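Local atomic coordinates of lectin (Cicer arietinum, PDB entry 3V6N), a protein that agglutinates red blood cells and, as a plant albumin with the four-bladed hemopexin fold, binds calcium and sodium ions. Residues Asn16-Phe21 against Ser175-His180; Asp24-Leu29 against Ser45-Gly50; Gly60-Asp65 against Ile77-Phe82; Pro109-Thr114 against Asn148-Asn153. All coordinates share one frame; numbering follows the deposited sequence.

Interaction 1. Residues Asn16-Phe21 against Ser175-His180; sequences NEAYLF and SAFASH. With NA (sodium ion), chain G.
The phenyl ring of F177 and the imidazole of H180 each receive an atom of 16-21 over one face. On F177 it is the methyl of A18: CB stands 3.7 Å from the ring centroid, 16° off the ring normal, a CH-pi contact displaced somewhat toward the rim. L20 adds CD2, which reaches CE1 of F177 obliquely at 4.1 Å. The CB of F177 points toward 16-21, with CG flanked by the backbone N and the carbonyl carbon (chi1 75°). On H180 the group over the face is a backbone amide: N of N16 lies 3.2 Å from CD2, again toward the rim. At the edge of the imidazole, in its plane, O of E17 accepts a weak hydrogen bond from NE2 of H180, 3.5 Å long but fairly straight at 162°. The side-chain amide of N16 is turned almost perpendicular to this ring and brings OD1 to 4.0 Å from H180 CB. The carboxylate of E17 points elsewhere and bonds to H91. Residues 16-20 and 177-180 run nearly antiparallel but remain too far apart to pair as strands, so side chains bridge them. A176, next to F177, gives its carbonyl O to the sodium ion at 2.2 Å, together with the carbonyls of A9, S67 and A123. Strand 17-22 lies between strands 6-11 and 25-30 in the first blade; strand 175-178 is the inner edge of the fourth, backed by 184-189, and the F177 ring also meets Y31 edge-to-face and the ring of Y186.

Interaction 2. Residues Asp24-Leu29 against Ser45-Gly50; sequences DKYVLL and SFVRDG
K25 and Y26 pair with F46 and S45 at the outer edge of the first propeller blade, where strand 43-46 gives way to helix 47-50 and F46 is the N-cap residue. Y26 and S45 form an antiparallel hydrogen-bonded pair, Y26 N to S45 O 2.8 Å and S45 N to Y26 O 2.9 Å. Beyond K25 and F46, V47 N donates to D24 O at 3.0 Å, almost straight at 174°; a water also donates to D24 O and accepts from R48 N. The Y26 ring meets 45-50 with its edge: F46 O and G50 CA lie near its plane, G50 CA 3.2 Å from the hydroxyl OH of Y26, while F46 O already accepts from S45 OG, D49 N and G50 N. The F46 ring has partners over both faces and at one edge. K25, extended beyond CG, lays CE over one face, 3.9 Å from the centroid, with NZ at 4.7 Å in cation-pi range. NH1 of R48 lies over the opposite face, offset toward the rim, and the carboxylate carbon of D24 meets the edge in plane. D24 OD2 also makes a weak salt-bridge bond to R48 NH2, 3.3 Å and bent to 130°. A positive group over each face and an acid at the edge would suit the charge distribution of the F46 ring and may help to stabilise this corner electrostatically.

Interaction 3. Residues Gly60-Asp65 against Ile77-Phe82; sequences GTYGID and IFYENF. With CA (calcium ion), chain D.
With chi1 of D65 at 68°, CG lies between its own N and carbonyl carbon, and the carboxylate reaches the turn that follows strand 74-79. There OD2 accepts from E80 N at 2.8 Å, on its syn side but 29° out of the carboxylate plane. Y79 instead holds CG anti to the backbone N (chi1 175°), and its ring comes under the CB of Y62. That CB stands over one face of the Y79 ring, 3.8 Å from the centroid, while CG of E80 covers the opposite face. The two tyrosine rings are almost parallel yet slid apart, their centroids 5.5 Å from each other, so they scarcely overlap. The backbones join where D65 N donates to F78 O, 3.0 Å, beside a CA-H...O contact from I64. Carbonyl O of G63 rests near CD1 of Y79, and CD1 of I64 against CD1 of I77 at 3.9 Å adds a further apolar contact. D65 is held by its amide and its side chain, and its carbonyl O binds the calcium ion at 2.4 Å; two waters and the carbonyls of N7, D121 and D174 are further ligands. The far ends of Y62 and E80 serve the dimer: the Y62 hydroxyl bonds to D106 of the second subunit, and E80 forms a salt bridge with K103 of that subunit. The type II' turn from Y79 to F82 joins strands 74-79 and 82-87. Ligation of a central cation by one backbone carbonyl from each blade is characteristic of the hemopexin four-bladed propeller.

Interaction 4. Residues Pro109-Thr114 against Asn148-Asn153; sequences PFFKGT and NRLVQN
F110 and L150 carry the apolar part. CB of L150 stands over one face of the F110 ring, 4.2 Å from the centroid and 26° off the normal, a CH-pi contact in which it comes to 3.9 Å from CD2 of F110. The CB of F110 points toward 148-153, and its CG is staggered between N and C of the backbone (chi1 43°). L150 also reaches F111, its CD1 approaching CE1 obliquely at 4.3 Å, so the leucine touches two successive phenylalanines. These are themselves packed together, CE2 of F110 lying over the centre of the F111 ring, and F111 in turn stacks on F116. The polar contribution is from the backbone: carbonyl O of N148 lies at the ring edge of F110, 3.3 Å from CE1. Local turns shape both partners. F111 to T114 form a type II turn, closed by T114 N to F111 O at 3.0 Å, with G113 at positive phi; N148 and R149, both facing D144, make a G1 bulge. The contact rests the loop that leads from helix 104-107 into strand 122-125 on strand 149-156, the outer-edge strand of the third blade, a blade-to-blade connection of the hemopexin propeller.

In the fold
From the N terminus, interaction 1 opens first and closes last: 16-21 of the first blade meets 175-180 of the fourth, joining the ends of the propeller ring around everything between. Inside that span the other three follow in series. Interaction 2 closes a short loop at the outer edge of the first blade; A18 O to L29 N ties its strand to that of interaction 1. Helix 47-50 then leads toward helix 58-62, where R48 NE meets G60 O and links interaction 2 to interaction 3, on the second blade. Interaction 3 also touches interaction 1, F21 against I64. Interaction 4, on the third blade's rim, stands apart, its nearest atoms about 7 Å from interaction 3.

Interaction 1. Residues Asn16-Phe21 against Ser175-His180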
# COMPACT_ATOMS: atom_id res chain seq x y z
N ASN A 16 1.14 -14.35 -28.42
CA ASN A 16 2.44 -13.67 -28.62
C ASN A 16 2.54 -12.24 -28.08
O ASN A 16 3.37 -11.46 -28.54
CB ASN A 16 2.89 -13.74 -30.10
CG ASN A 16 2.98 -15.17 -30.61
OD1 ASN A 16 3.18 -16.10 -29.85
ND2 ASN A 16 2.79 -15.34 -31.90
N GLU A 17 1.74 -11.91 -27.07
CA GLU A 17 1.81 -10.60 -26.42
C GLU A 17 2.22 -10.75 -24.96
O GLU A 17 1.81 -11.70 -24.29
CB GLU A 17 0.47 -9.86 -26.53
CG GLU A 17 0.08 -9.57 -27.98
CD GLU A 17 -1.17 -8.71 -28.13
OE1 GLU A 17 -1.57 -8.01 -27.17
OE2 GLU A 17 -1.74 -8.74 -29.24
N ALA A 18 3.03 -9.81 -24.47
CA ALA A 18 3.40 -9.78 -23.04
C ALA A 18 3.53 -8.35 -22.55
O ALA A 18 3.94 -7.47 -23.31
CB ALA A 18 4.69 -10.56 -22.78
N TYR A 19 3.16 -8.14 -21.29
CA TYR A 19 3.29 -6.86 -20.59
C TYR A 19 4.59 -6.87 -19.79
O TYR A 19 4.87 -7.80 -19.04
CB TYR A 19 2.08 -6.65 -19.65
CG TYR A 19 0.75 -6.55 -20.36
CD1 TYR A 19 0.23 -5.31 -20.74
CD2 TYR A 19 0.03 -7.69 -20.70
CE1 TYR A 19 -0.99 -5.21 -21.43
CE2 TYR A 19 -1.19 -7.61 -21.37
CZ TYR A 19 -1.69 -6.37 -21.75
OH TYR A 19 -2.89 -6.29 -22.42
N LEU A 20 5.36 -5.80 -19.96
CA LEU A 20 6.65 -5.63 -19.34
C LEU A 20 6.60 -4.34 -18.55
O LEU A 20 6.21 -3.31 -19.07
CB LEU A 20 7.73 -5.54 -20.42
CG LEU A 20 7.84 -6.75 -21.34
CD1 LEU A 20 8.67 -6.41 -22.56
CD2 LEU A 20 8.45 -7.88 -20.55
N PHE A 21 7.01 -4.41 -17.28
CA PHE A 21 6.95 -3.28 -16.36
C PHE A 21 8.34 -2.80 -16.04
O PHE A 21 9.23 -3.60 -15.74
CB PHE A 21 6.15 -3.67 -15.11
CG PHE A 21 4.74 -4.08 -15.43
CD1 PHE A 21 3.73 -3.13 -15.49
CD2 PHE A 21 4.45 -5.40 -15.77
CE1 PHE A 21 2.44 -3.48 -15.85
CE2 PHE A 21 3.16 -5.76 -16.12
CZ PHE A 21 2.16 -4.80 -16.15
N SER A 175 12.86 -10.56 -13.08
CA SER A 175 11.61 -10.62 -13.80
C SER A 175 11.53 -11.87 -14.66
O SER A 175 12.56 -12.43 -15.03
CB SER A 175 11.51 -9.38 -14.69
OG SER A 175 10.32 -9.40 -15.42
N ALA A 176 10.31 -12.31 -14.98
CA ALA A 176 10.06 -13.49 -15.81
C ALA A 176 8.65 -13.52 -16.42
O ALA A 176 7.71 -12.93 -15.86
CB ALA A 176 10.29 -14.76 -15.00
N PHE A 177 8.51 -14.18 -17.57
CA PHE A 177 7.21 -14.56 -18.08
C PHE A 177 7.26 -15.87 -18.86
O PHE A 177 8.32 -16.26 -19.39
CB PHE A 177 6.46 -13.43 -18.84
CG PHE A 177 6.98 -13.12 -20.24
CD1 PHE A 177 7.95 -12.13 -20.44
CD2 PHE A 177 6.44 -13.75 -21.36
CE1 PHE A 177 8.41 -11.82 -21.72
CE2 PHE A 177 6.88 -13.44 -22.65
CZ PHE A 177 7.86 -12.47 -22.83
N ALA A 178 6.14 -16.57 -18.88
CA ALA A 178 6.04 -17.83 -19.59
C ALA A 178 5.68 -17.54 -21.05
O ALA A 178 4.93 -16.63 -21.34
CB ALA A 178 5.00 -18.73 -18.93
N SER A 179 6.25 -18.30 -21.97
CA SER A 179 5.97 -18.11 -23.38
C SER A 179 4.65 -18.76 -23.74
O SER A 179 4.15 -19.63 -23.00
CB SER A 179 7.07 -18.78 -24.21
OG SER A 179 6.92 -18.52 -25.59
N HIS A 180 4.09 -18.34 -24.87
CA HIS A 180 2.97 -19.04 -25.48
C HIS A 180 3.42 -20.36 -26.07
O HIS A 180 2.61 -21.26 -26.24
CB HIS A 180 2.30 -18.16 -26.54
CG HIS A 180 1.57 -16.96 -25.96
ND1 HIS A 180 0.25 -16.98 -25.65
CD2 HIS A 180 2.03 -15.68 -25.63
CE1 HIS A 180 -0.12 -15.78 -25.17
NE2 HIS A 180 0.97 -14.98 -25.15
NA NA G . 6.17 -12.70 -14.29

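Interaction 2. Residues Asp24-Leu29 against Ser45-Gly50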
# COMPACT_ATOMS: atom_id res chain seq x y z
N ASP A 24 7.88 2.79 -12.92
CA ASP A 24 6.46 3.00 -12.75
C ASP A 24 5.71 3.01 -14.10
O ASP A 24 4.59 3.52 -14.21
CB ASP A 24 6.19 4.28 -11.94
CG ASP A 24 6.80 5.54 -12.59
OD1 ASP A 24 7.66 5.43 -13.48
OD2 ASP A 24 6.39 6.64 -12.19
N LYS A 25 6.34 2.42 -15.11
CA LYS A 25 5.81 2.40 -16.46
C LYS A 25 5.64 0.97 -16.97
O LYS A 25 6.08 -0.01 -16.32
CB LYS A 25 6.73 3.18 -17.42
CG LYS A 25 6.77 4.70 -17.17
CD LYS A 25 7.52 5.39 -18.30
CE LYS A 25 7.51 6.91 -18.18
NZ LYS A 25 7.70 7.53 -19.53
N TYR A 26 5.01 0.85 -18.13
CA TYR A 26 4.93 -0.42 -18.83
C TYR A 26 4.90 -0.29 -20.35
O TYR A 26 4.61 0.79 -20.90
CB TYR A 26 3.72 -1.22 -18.36
CG TYR A 26 2.39 -0.76 -18.92
CD1 TYR A 26 1.77 0.40 -18.46
CD2 TYR A 26 1.73 -1.51 -19.88
CE1 TYR A 26 0.54 0.81 -18.95
CE2 TYR A 26 0.50 -1.11 -20.39
CZ TYR A 26 -0.08 0.05 -19.93
OH TYR A 26 -1.31 0.45 -20.41
N VAL A 27 5.19 -1.42 -20.99
CA VAL A 27 5.05 -1.64 -22.42
C VAL A 27 4.26 -2.93 -22.68
O VAL A 27 4.40 -3.94 -21.96
CB VAL A 27 6.46 -1.72 -23.08
CG1 VAL A 27 6.42 -2.34 -24.46
CG2 VAL A 27 7.08 -0.32 -23.16
N LEU A 28 3.42 -2.89 -23.71
CA LEU A 28 2.80 -4.08 -24.24
C LEU A 28 3.57 -4.47 -25.48
O LEU A 28 3.65 -3.68 -26.44
CB LEU A 28 1.33 -3.82 -24.61
CG LEU A 28 0.61 -4.93 -25.41
CD1 LEU A 28 0.72 -6.29 -24.72
CD2 LEU A 28 -0.86 -4.55 -25.64
N LEU A 29 4.12 -5.68 -25.47
CA LEU A 29 4.99 -6.13 -26.55
C LEU A 29 4.39 -7.32 -27.32
O LEU A 29 3.83 -8.23 -26.70
CB LEU A 29 6.37 -6.51 -25.99
CG LEU A 29 7.49 -6.89 -26.97
CD1 LEU A 29 8.07 -5.67 -27.67
CD2 LEU A 29 8.59 -7.63 -26.22
N SER A 45 4.14 3.64 -21.23
CA SER A 45 3.08 4.40 -20.60
C SER A 45 3.20 4.29 -19.08
O SER A 45 3.61 3.25 -18.56
CB SER A 45 1.74 3.84 -21.07
OG SER A 45 0.66 4.33 -20.28
N PHE A 46 2.83 5.33 -18.35
CA PHE A 46 2.71 5.17 -16.89
C PHE A 46 1.64 4.14 -16.57
O PHE A 46 0.60 4.11 -17.23
CB PHE A 46 2.36 6.50 -16.22
CG PHE A 46 3.49 7.46 -16.17
CD1 PHE A 46 4.56 7.25 -15.31
CD2 PHE A 46 3.51 8.58 -17.00
CE1 PHE A 46 5.62 8.14 -15.25
CE2 PHE A 46 4.57 9.48 -16.96
CZ PHE A 46 5.63 9.26 -16.08
N VAL A 47 1.90 3.29 -15.58
CA VAL A 47 0.88 2.34 -15.11
C VAL A 47 -0.44 3.07 -14.80
O VAL A 47 -1.50 2.63 -15.21
CB VAL A 47 1.34 1.52 -13.88
CG1 VAL A 47 0.16 0.74 -13.30
CG2 VAL A 47 2.50 0.58 -14.23
N ARG A 48 -0.34 4.19 -14.08
CA ARG A 48 -1.50 4.99 -13.66
C ARG A 48 -2.33 5.54 -14.82
O ARG A 48 -3.52 5.80 -14.66
CB ARG A 48 -1.06 6.13 -12.73
CG ARG A 48 -0.52 7.37 -13.43
CD ARG A 48 -0.02 8.42 -12.43
NE ARG A 48 1.17 7.91 -11.76
CZ ARG A 48 2.43 8.30 -12.01
NH1 ARG A 48 2.67 9.24 -12.91
NH2 ARG A 48 3.44 7.73 -11.34
N ASP A 49 -1.71 5.73 -15.98
CA ASP A 49 -2.44 6.25 -17.14
C ASP A 49 -3.02 5.13 -17.97
O ASP A 49 -4.12 5.27 -18.50
CB ASP A 49 -1.55 7.13 -18.02
CG ASP A 49 -1.05 8.36 -17.29
OD1 ASP A 49 -1.80 8.91 -16.47
OD2 ASP A 49 0.11 8.77 -17.51
N GLY A 50 -2.29 4.01 -18.08
CA GLY A 50 -2.72 2.90 -18.91
C GLY A 50 -3.79 2.05 -18.24
O GLY A 50 -4.69 1.56 -18.90
O HOH W 1 2.29 4.78 -12.87

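Interaction 3. Residues Gly60-Asp65 against Ile77-Phe82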
# COMPACT_ATOMS: atom_id res chain seq x y z
N GLY A 60 -0.15 2.29 -8.96
CA GLY A 60 -0.17 3.46 -9.85
C GLY A 60 0.93 4.43 -9.47
O GLY A 60 1.55 5.03 -10.33
N THR A 61 1.19 4.58 -8.17
CA THR A 61 2.27 5.44 -7.71
C THR A 61 3.66 4.85 -8.02
O THR A 61 4.47 5.53 -8.63
CB THR A 61 2.14 5.75 -6.21
OG1 THR A 61 0.84 6.31 -5.95
CG2 THR A 61 3.23 6.76 -5.77
N TYR A 62 3.92 3.60 -7.61
CA TYR A 62 5.29 3.05 -7.63
C TYR A 62 5.55 1.97 -8.67
O TYR A 62 6.71 1.55 -8.85
CB TYR A 62 5.72 2.56 -6.24
CG TYR A 62 5.73 3.68 -5.23
CD1 TYR A 62 6.72 4.65 -5.25
CD2 TYR A 62 4.73 3.78 -4.26
CE1 TYR A 62 6.73 5.70 -4.36
CE2 TYR A 62 4.73 4.82 -3.32
CZ TYR A 62 5.73 5.78 -3.39
OH TYR A 62 5.75 6.83 -2.49
N GLY A 63 4.50 1.53 -9.36
CA GLY A 63 4.62 0.47 -10.36
C GLY A 63 4.53 -0.94 -9.81
O GLY A 63 4.10 -1.17 -8.66
N ILE A 64 4.97 -1.90 -10.62
CA ILE A 64 4.78 -3.32 -10.34
C ILE A 64 6.13 -4.03 -10.36
O ILE A 64 6.90 -3.88 -11.33
CB ILE A 64 3.79 -3.92 -11.36
CG1 ILE A 64 2.39 -3.34 -11.09
CG2 ILE A 64 3.78 -5.45 -11.31
CD1 ILE A 64 1.40 -3.46 -12.23
N ASP A 65 6.42 -4.80 -9.31
CA ASP A 65 7.75 -5.43 -9.18
C ASP A 65 7.78 -6.97 -9.32
O ASP A 65 8.86 -7.59 -9.32
CB ASP A 65 8.49 -4.93 -7.91
CG ASP A 65 7.84 -5.41 -6.62
OD1 ASP A 65 7.00 -6.34 -6.68
OD2 ASP A 65 8.19 -4.87 -5.53
N ILE A 77 -0.50 -9.14 -9.42
CA ILE A 77 0.55 -8.12 -9.52
C ILE A 77 1.06 -7.87 -8.10
O ILE A 77 0.32 -8.09 -7.13
CB ILE A 77 0.05 -6.83 -10.23
CG1 ILE A 77 -1.12 -6.22 -9.45
CG2 ILE A 77 -0.33 -7.14 -11.70
CD1 ILE A 77 -1.46 -4.80 -9.86
N PHE A 78 2.31 -7.46 -7.95
CA PHE A 78 2.89 -7.21 -6.63
C PHE A 78 3.60 -5.87 -6.59
O PHE A 78 4.07 -5.39 -7.61
CB PHE A 78 3.91 -8.29 -6.26
CG PHE A 78 3.34 -9.68 -6.17
CD1 PHE A 78 3.15 -10.27 -4.94
CD2 PHE A 78 2.98 -10.38 -7.32
CE1 PHE A 78 2.64 -11.56 -4.85
CE2 PHE A 78 2.47 -11.66 -7.24
CZ PHE A 78 2.30 -12.25 -6.00
N TYR A 79 3.67 -5.29 -5.39
CA TYR A 79 4.61 -4.22 -5.10
C TYR A 79 5.07 -4.35 -3.64
O TYR A 79 4.24 -4.31 -2.70
CB TYR A 79 4.02 -2.82 -5.34
CG TYR A 79 5.00 -1.75 -4.90
CD1 TYR A 79 6.15 -1.50 -5.65
CD2 TYR A 79 4.81 -1.03 -3.72
CE1 TYR A 79 7.07 -0.55 -5.25
CE2 TYR A 79 5.73 -0.06 -3.31
CZ TYR A 79 6.85 0.17 -4.09
OH TYR A 79 7.79 1.12 -3.70
N GLU A 80 6.37 -4.55 -3.46
CA GLU A 80 6.93 -4.87 -2.15
C GLU A 80 6.09 -5.95 -1.46
O GLU A 80 5.83 -7.01 -2.05
CB GLU A 80 7.08 -3.61 -1.29
CG GLU A 80 8.17 -2.66 -1.77
CD GLU A 80 8.27 -1.37 -0.95
OE1 GLU A 80 7.53 -1.20 0.03
OE2 GLU A 80 9.12 -0.51 -1.29
N ASN A 81 5.62 -5.69 -0.25
CA ASN A 81 4.85 -6.71 0.47
C ASN A 81 3.33 -6.81 0.16
O ASN A 81 2.62 -7.57 0.81
CB ASN A 81 5.18 -6.71 1.98
CG ASN A 81 4.37 -5.73 2.79
OD1 ASN A 81 4.65 -5.49 3.97
ND2 ASN A 81 3.33 -5.20 2.19
N PHE A 82 2.87 -6.08 -0.85
CA PHE A 82 1.44 -6.06 -1.22
C PHE A 82 1.19 -6.70 -2.57
O PHE A 82 2.04 -6.67 -3.44
CB PHE A 82 0.91 -4.62 -1.22
CG PHE A 82 0.98 -3.95 0.12
CD1 PHE A 82 2.07 -3.17 0.48
CD2 PHE A 82 -0.04 -4.14 1.05
CE1 PHE A 82 2.14 -2.57 1.73
CE2 PHE A 82 0.03 -3.53 2.30
CZ PHE A 82 1.12 -2.75 2.63
CA CA D . 11.14 -7.88 -9.89
O HOH W 2 6.97 -8.07 -4.40
O HOH W 3 13.32 -7.78 -8.97
O HOH W 4 10.76 -7.47 -7.42

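Interaction 4. Residues Pro109-Thr114 against Asn148-Asn153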
# COMPACT_ATOMS: atom_id res chain seq x y z
N PRO A 109 -0.73 -17.44 3.02
CA PRO A 109 -0.25 -17.60 4.40
C PRO A 109 0.95 -18.52 4.57
O PRO A 109 1.67 -18.41 5.56
CB PRO A 109 -1.47 -18.17 5.14
CG PRO A 109 -2.65 -17.72 4.32
CD PRO A 109 -2.16 -17.78 2.90
N PHE A 110 1.17 -19.44 3.63
CA PHE A 110 2.31 -20.37 3.70
C PHE A 110 3.65 -19.63 3.60
O PHE A 110 4.70 -20.19 3.91
CB PHE A 110 2.19 -21.48 2.65
CG PHE A 110 1.74 -20.99 1.28
CD1 PHE A 110 0.41 -21.10 0.90
CD2 PHE A 110 2.65 -20.44 0.39
CE1 PHE A 110 -0.02 -20.67 -0.35
CE2 PHE A 110 2.24 -20.00 -0.86
CZ PHE A 110 0.91 -20.11 -1.23
N PHE A 111 3.61 -18.37 3.18
CA PHE A 111 4.84 -17.56 3.09
C PHE A 111 5.26 -16.90 4.40
O PHE A 111 6.40 -16.42 4.52
CB PHE A 111 4.75 -16.53 1.95
CG PHE A 111 4.96 -17.12 0.58
CD1 PHE A 111 5.85 -18.19 0.39
CD2 PHE A 111 4.29 -16.60 -0.53
CE1 PHE A 111 6.05 -18.73 -0.87
CE2 PHE A 111 4.50 -17.14 -1.80
CZ PHE A 111 5.37 -18.21 -1.96
N LYS A 112 4.37 -16.88 5.38
CA LYS A 112 4.71 -16.29 6.68
C LYS A 112 5.98 -16.93 7.24
O LYS A 112 6.13 -18.14 7.18
CB LYS A 112 3.54 -16.42 7.65
CG LYS A 112 3.65 -15.53 8.89
CD LYS A 112 2.98 -16.17 10.10
CE LYS A 112 1.55 -16.59 9.79
NZ LYS A 112 0.73 -15.40 9.41
N GLY A 113 6.90 -16.12 7.75
CA GLY A 113 8.15 -16.63 8.33
C GLY A 113 9.25 -16.95 7.33
O GLY A 113 10.34 -17.42 7.72
N THR A 114 8.97 -16.71 6.05
CA THR A 114 9.96 -16.89 4.97
C THR A 114 10.37 -15.54 4.40
O THR A 114 9.79 -14.50 4.72
CB THR A 114 9.42 -17.73 3.78
OG1 THR A 114 8.41 -16.98 3.08
CG2 THR A 114 8.83 -19.07 4.22
N ASN A 148 -4.58 -22.44 -3.40
CA ASN A 148 -3.80 -21.63 -2.47
C ASN A 148 -2.85 -22.50 -1.62
O ASN A 148 -2.83 -22.43 -0.39
CB ASN A 148 -4.74 -20.77 -1.62
CG ASN A 148 -4.08 -19.53 -1.06
OD1 ASN A 148 -3.43 -18.79 -1.78
ND2 ASN A 148 -4.27 -19.30 0.23
N ARG A 149 -2.06 -23.33 -2.30
CA ARG A 149 -1.21 -24.29 -1.62
C ARG A 149 0.22 -24.29 -2.12
O ARG A 149 0.47 -24.28 -3.32
CB ARG A 149 -1.78 -25.70 -1.78
CG ARG A 149 -2.87 -26.06 -0.78
CD ARG A 149 -3.58 -27.33 -1.22
NE ARG A 149 -4.28 -27.97 -0.10
CZ ARG A 149 -5.02 -29.08 -0.22
NH1 ARG A 149 -5.16 -29.66 -1.40
NH2 ARG A 149 -5.61 -29.59 0.85
N LEU A 150 1.14 -24.33 -1.16
CA LEU A 150 2.54 -24.60 -1.43
C LEU A 150 2.70 -26.07 -1.79
O LEU A 150 2.38 -26.94 -0.99
CB LEU A 150 3.37 -24.21 -0.20
CG LEU A 150 4.89 -24.23 -0.23
CD1 LEU A 150 5.44 -23.03 -1.00
CD2 LEU A 150 5.39 -24.23 1.22
N VAL A 151 3.18 -26.34 -3.00
CA VAL A 151 3.22 -27.70 -3.55
C VAL A 151 4.42 -28.54 -3.05
O VAL A 151 4.33 -29.76 -3.00
CB VAL A 151 3.20 -27.68 -5.10
CG1 VAL A 151 3.70 -29.00 -5.67
CG2 VAL A 151 1.80 -27.35 -5.61
N GLN A 152 5.52 -27.87 -2.70
CA GLN A 152 6.71 -28.56 -2.20
C GLN A 152 7.51 -27.58 -1.34
O GLN A 152 7.24 -26.38 -1.36
CB GLN A 152 7.57 -29.08 -3.37
CG GLN A 152 8.24 -27.98 -4.19
CD GLN A 152 8.66 -28.38 -5.60
OE1 GLN A 152 9.55 -27.76 -6.18
NE2 GLN A 152 8.02 -29.40 -6.17
N ASN A 153 8.50 -28.07 -0.60
CA ASN A 153 9.41 -27.19 0.12
C ASN A 153 10.10 -26.12 -0.76
O ASN A 153 10.41 -26.36 -1.94
CB ASN A 153 10.46 -28.01 0.85
CG ASN A 153 9.86 -28.86 1.96
OD1 ASN A 153 8.70 -28.69 2.34
ND2 ASN A 153 10.66 -29.80 2.47